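Local coordinates for protein ElaA (Pseudomonas aeruginosa, PDB 1XEB) that is probably an acyl-CoA N-acyltransferase of the GNAT fold, transferring an acyl group, perhaps acetyl, from acyl-coenzyme A to an amine, at residues Val76-Val81 and Thr111-Ser116. Sequence-based numbering, arbitrary orientation.
Sequences VVIGRV and TPVYLS
Y114 and V77 sit side by side on one face of the sheet. The phenol ring, with CG anti to the backbone N (chi1 176°), runs out from the strand and turns its CD1 edge, not a face, to V77; CD1 of Y114 stays 4.5 Å from CG1 and CG2 of V77, a loose contact. V133 touches it too. On the opposite face V76, I78, V113 and L115 turn inward, where A100, A104 and W108 of helix 92-108 pack on V76, I78 and V113. There CD1 of I78 reaches CG1 of V113 at 3.3 Å, and CG1 of V76 meets CG2 of T111 at 3.5 Å.

The parallel strands are zipped by three backbone bonds: V76 N to P112 O, Y114 N to V76 O (2.7 Å) and I78 N to Y114 O (2.9 Å). Beyond I78 a water takes over, donating to I78 O at 2.6 Å and accepting from S116 N at 2.8 Å. The strands belong to a right-handed beta-alpha-beta crossover through helix 92-108, and their parting is consistent with the splayed pair that receives acyl-CoA in GNAT relatives. The water replaces the missing rung, satisfying both groups, which in a complex might instead meet the cofactor.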
ATOM      1  N   VAL A  76      -7.591   8.639  -4.201  1.00 20.98           N
ATOM      2  CA  VAL A  76      -7.091   7.293  -4.450  1.00 21.80           C
ATOM      3  C   VAL A  76      -6.430   6.952  -3.119  1.00 20.58           C
ATOM      4  O   VAL A  76      -5.687   7.762  -2.582  1.00 20.07           O
ATOM      5  CB  VAL A  76      -6.028   7.202  -5.611  1.00 22.18           C
ATOM      6  CG1 VAL A  76      -6.425   8.089  -6.785  1.00 16.67           C
ATOM      7  CG2 VAL A  76      -4.654   7.548  -5.110  1.00 26.75           C
ATOM      8  N   VAL A  77      -6.728   5.783  -2.564  1.00 20.88           N
ATOM      9  CA  VAL A  77      -6.153   5.405  -1.282  1.00 20.81           C
ATOM     10  C   VAL A  77      -5.047   4.375  -1.425  1.00 22.20           C
ATOM     11  O   VAL A  77      -5.244   3.306  -2.006  1.00 22.92           O
ATOM     12  CB  VAL A  77      -7.237   4.854  -0.314  1.00 21.80           C
ATOM     13  CG1 VAL A  77      -6.605   4.431   1.018  1.00 19.91           C
ATOM     14  CG2 VAL A  77      -8.291   5.913  -0.062  1.00 16.63           C
ATOM     15  N   ILE A  78      -3.878   4.720  -0.893  1.00 22.01           N
ATOM     16  CA  ILE A  78      -2.700   3.850  -0.918  1.00 21.22           C
ATOM     17  C   ILE A  78      -2.603   3.212   0.466  1.00 20.21           C
ATOM     18  O   ILE A  78      -2.680   3.905   1.463  1.00 23.35           O
ATOM     19  CB  ILE A  78      -1.431   4.681  -1.205  1.00 20.54           C
ATOM     20  CG1 ILE A  78      -1.286   4.900  -2.696  1.00 21.15           C
ATOM     21  CG2 ILE A  78      -0.206   4.006  -0.644  1.00 24.86           C
ATOM     22  CD1 ILE A  78      -0.206   5.898  -3.025  1.00 25.28           C
ATOM     23  N   GLY A  79      -2.439   1.897   0.529  1.00 19.85           N
ATOM     24  CA  GLY A  79      -2.349   1.236   1.814  1.00 19.34           C
ATOM     25  C   GLY A  79      -1.658  -0.110   1.715  1.00 20.71           C
ATOM     26  O   GLY A  79      -1.203  -0.501   0.636  1.00 21.59           O
ATOM     27  N   ARG A  80      -1.596  -0.819   2.840  1.00 19.89           N
ATOM     28  CA  ARG A  80      -0.953  -2.124   2.923  1.00 20.86           C
ATOM     29  C   ARG A  80       0.453  -2.098   2.303  1.00 21.50           C
ATOM     30  O   ARG A  80       0.863  -3.034   1.606  1.00 19.11           O
ATOM     31  CB  ARG A  80      -1.829  -3.166   2.236  1.00 21.29           C
ATOM     32  CG  ARG A  80      -3.146  -3.429   2.947  1.00 21.42           C
ATOM     33  CD  ARG A  80      -2.888  -4.068   4.292  1.00 22.26           C
ATOM     34  NE  ARG A  80      -4.065  -4.717   4.878  1.00 23.95           N
ATOM     35  CZ  ARG A  80      -5.058  -4.088   5.489  1.00 21.90           C
ATOM     36  NH1 ARG A  80      -6.075  -4.784   5.989  1.00 23.89           N
ATOM     37  NH2 ARG A  80      -5.041  -2.769   5.601  1.00 21.43           N
ATOM     38  N   VAL A  81       1.176  -1.007   2.555  1.00 21.94           N
ATOM     39  CA  VAL A  81       2.530  -0.837   2.036  1.00 24.38           C
ATOM     40  C   VAL A  81       3.432  -1.770   2.832  1.00 24.69           C
ATOM     41  O   VAL A  81       3.546  -1.650   4.055  1.00 24.83           O
ATOM     42  CB  VAL A  81       3.009   0.632   2.179  1.00 24.67           C
ATOM     43  CG1 VAL A  81       4.482   0.739   1.797  1.00 23.83           C
ATOM     44  CG2 VAL A  81       2.175   1.539   1.274  1.00 21.62           C
ATOM     45  N   THR A 111      -6.207  12.864  -9.602  1.00 33.30           N
ATOM     46  CA  THR A 111      -6.996  12.548  -8.418  1.00 30.26           C
ATOM     47  C   THR A 111      -6.015  12.536  -7.255  1.00 29.56           C
ATOM     48  O   THR A 111      -5.005  11.833  -7.301  1.00 29.72           O
ATOM     49  CB  THR A 111      -7.644  11.166  -8.521  1.00 29.85           C
ATOM     50  OG1 THR A 111      -8.432  11.097  -9.716  1.00 30.87           O
ATOM     51  CG2 THR A 111      -8.520  10.903  -7.309  1.00 25.05           C
ATOM     52  N   PRO A 112      -6.282  13.329  -6.205  1.00 27.91           N
ATOM     53  CA  PRO A 112      -5.364  13.346  -5.068  1.00 26.85           C
ATOM     54  C   PRO A 112      -5.245  11.980  -4.408  1.00 26.09           C
ATOM     55  O   PRO A 112      -6.193  11.205  -4.403  1.00 24.79           O
ATOM     56  CB  PRO A 112      -5.967  14.407  -4.146  1.00 27.02           C
ATOM     57  CG  PRO A 112      -7.387  14.406  -4.506  1.00 28.21           C
ATOM     58  CD  PRO A 112      -7.376  14.284  -5.997  1.00 27.78           C
ATOM     59  N   VAL A 113      -4.064  11.707  -3.854  1.00 25.08           N
ATOM     60  CA  VAL A 113      -3.769  10.440  -3.199  1.00 22.20           C
ATOM     61  C   VAL A 113      -3.786  10.549  -1.671  1.00 21.74           C
ATOM     62  O   VAL A 113      -3.239  11.501  -1.093  1.00 19.83           O
ATOM     63  CB  VAL A 113      -2.379   9.903  -3.658  1.00 20.04           C
ATOM     64  CG1 VAL A 113      -2.100   8.563  -2.998  1.00 19.82           C
ATOM     65  CG2 VAL A 113      -2.357   9.738  -5.180  1.00 17.32           C
ATOM     66  N   TYR A 114      -4.403   9.566  -1.020  1.00 20.54           N
ATOM     67  CA  TYR A 114      -4.494   9.573   0.434  1.00 20.63           C
ATOM     68  C   TYR A 114      -3.935   8.304   1.065  1.00 21.41           C
ATOM     69  O   TYR A 114      -4.081   7.208   0.532  1.00 20.74           O
ATOM     70  CB  TYR A 114      -5.956   9.797   0.875  1.00 18.71           C
ATOM     71  CG  TYR A 114      -6.180   9.723   2.372  1.00 15.98           C
ATOM     72  CD1 TYR A 114      -6.269   8.493   3.029  1.00 18.03           C
ATOM     73  CD2 TYR A 114      -6.233  10.874   3.139  1.00 15.67           C
ATOM     74  CE1 TYR A 114      -6.401   8.419   4.418  1.00 17.04           C
ATOM     75  CE2 TYR A 114      -6.361  10.816   4.522  1.00 14.41           C
ATOM     76  CZ  TYR A 114      -6.442   9.587   5.161  1.00 18.58           C
ATOM     77  OH  TYR A 114      -6.536   9.526   6.548  1.00 19.26           O
ATOM     78  N   LEU A 115      -3.279   8.469   2.208  1.00 22.70           N
ATOM     79  CA  LEU A 115      -2.736   7.328   2.926  1.00 23.87           C
ATOM     80  C   LEU A 115      -2.770   7.616   4.405  1.00 23.83           C
ATOM     81  O   LEU A 115      -2.813   8.778   4.831  1.00 23.51           O
ATOM     82  CB  LEU A 115      -1.298   7.001   2.470  1.00 23.94           C
ATOM     83  CG  LEU A 115      -0.152   8.019   2.639  1.00 23.65           C
ATOM     84  CD1 LEU A 115       0.235   8.178   4.087  1.00 22.51           C
ATOM     85  CD2 LEU A 115       1.058   7.521   1.868  1.00 25.16           C
ATOM     86  N   SER A 116      -2.781   6.534   5.173  1.00 24.33           N
ATOM     87  CA  SER A 116      -2.796   6.576   6.621  1.00 24.89           C
ATOM     88  C   SER A 116      -1.376   6.209   7.002  1.00 26.51           C
ATOM     89  O   SER A 116      -0.978   5.043   6.914  1.00 27.86           O
ATOM     90  CB  SER A 116      -3.772   5.538   7.155  1.00 24.91           C
ATOM     91  OG  SER A 116      -3.647   5.401   8.550  1.00 26.67           O
TER
HETATM   92  O   HOH W   1      -2.986   3.963   4.004  1.00 24.88           O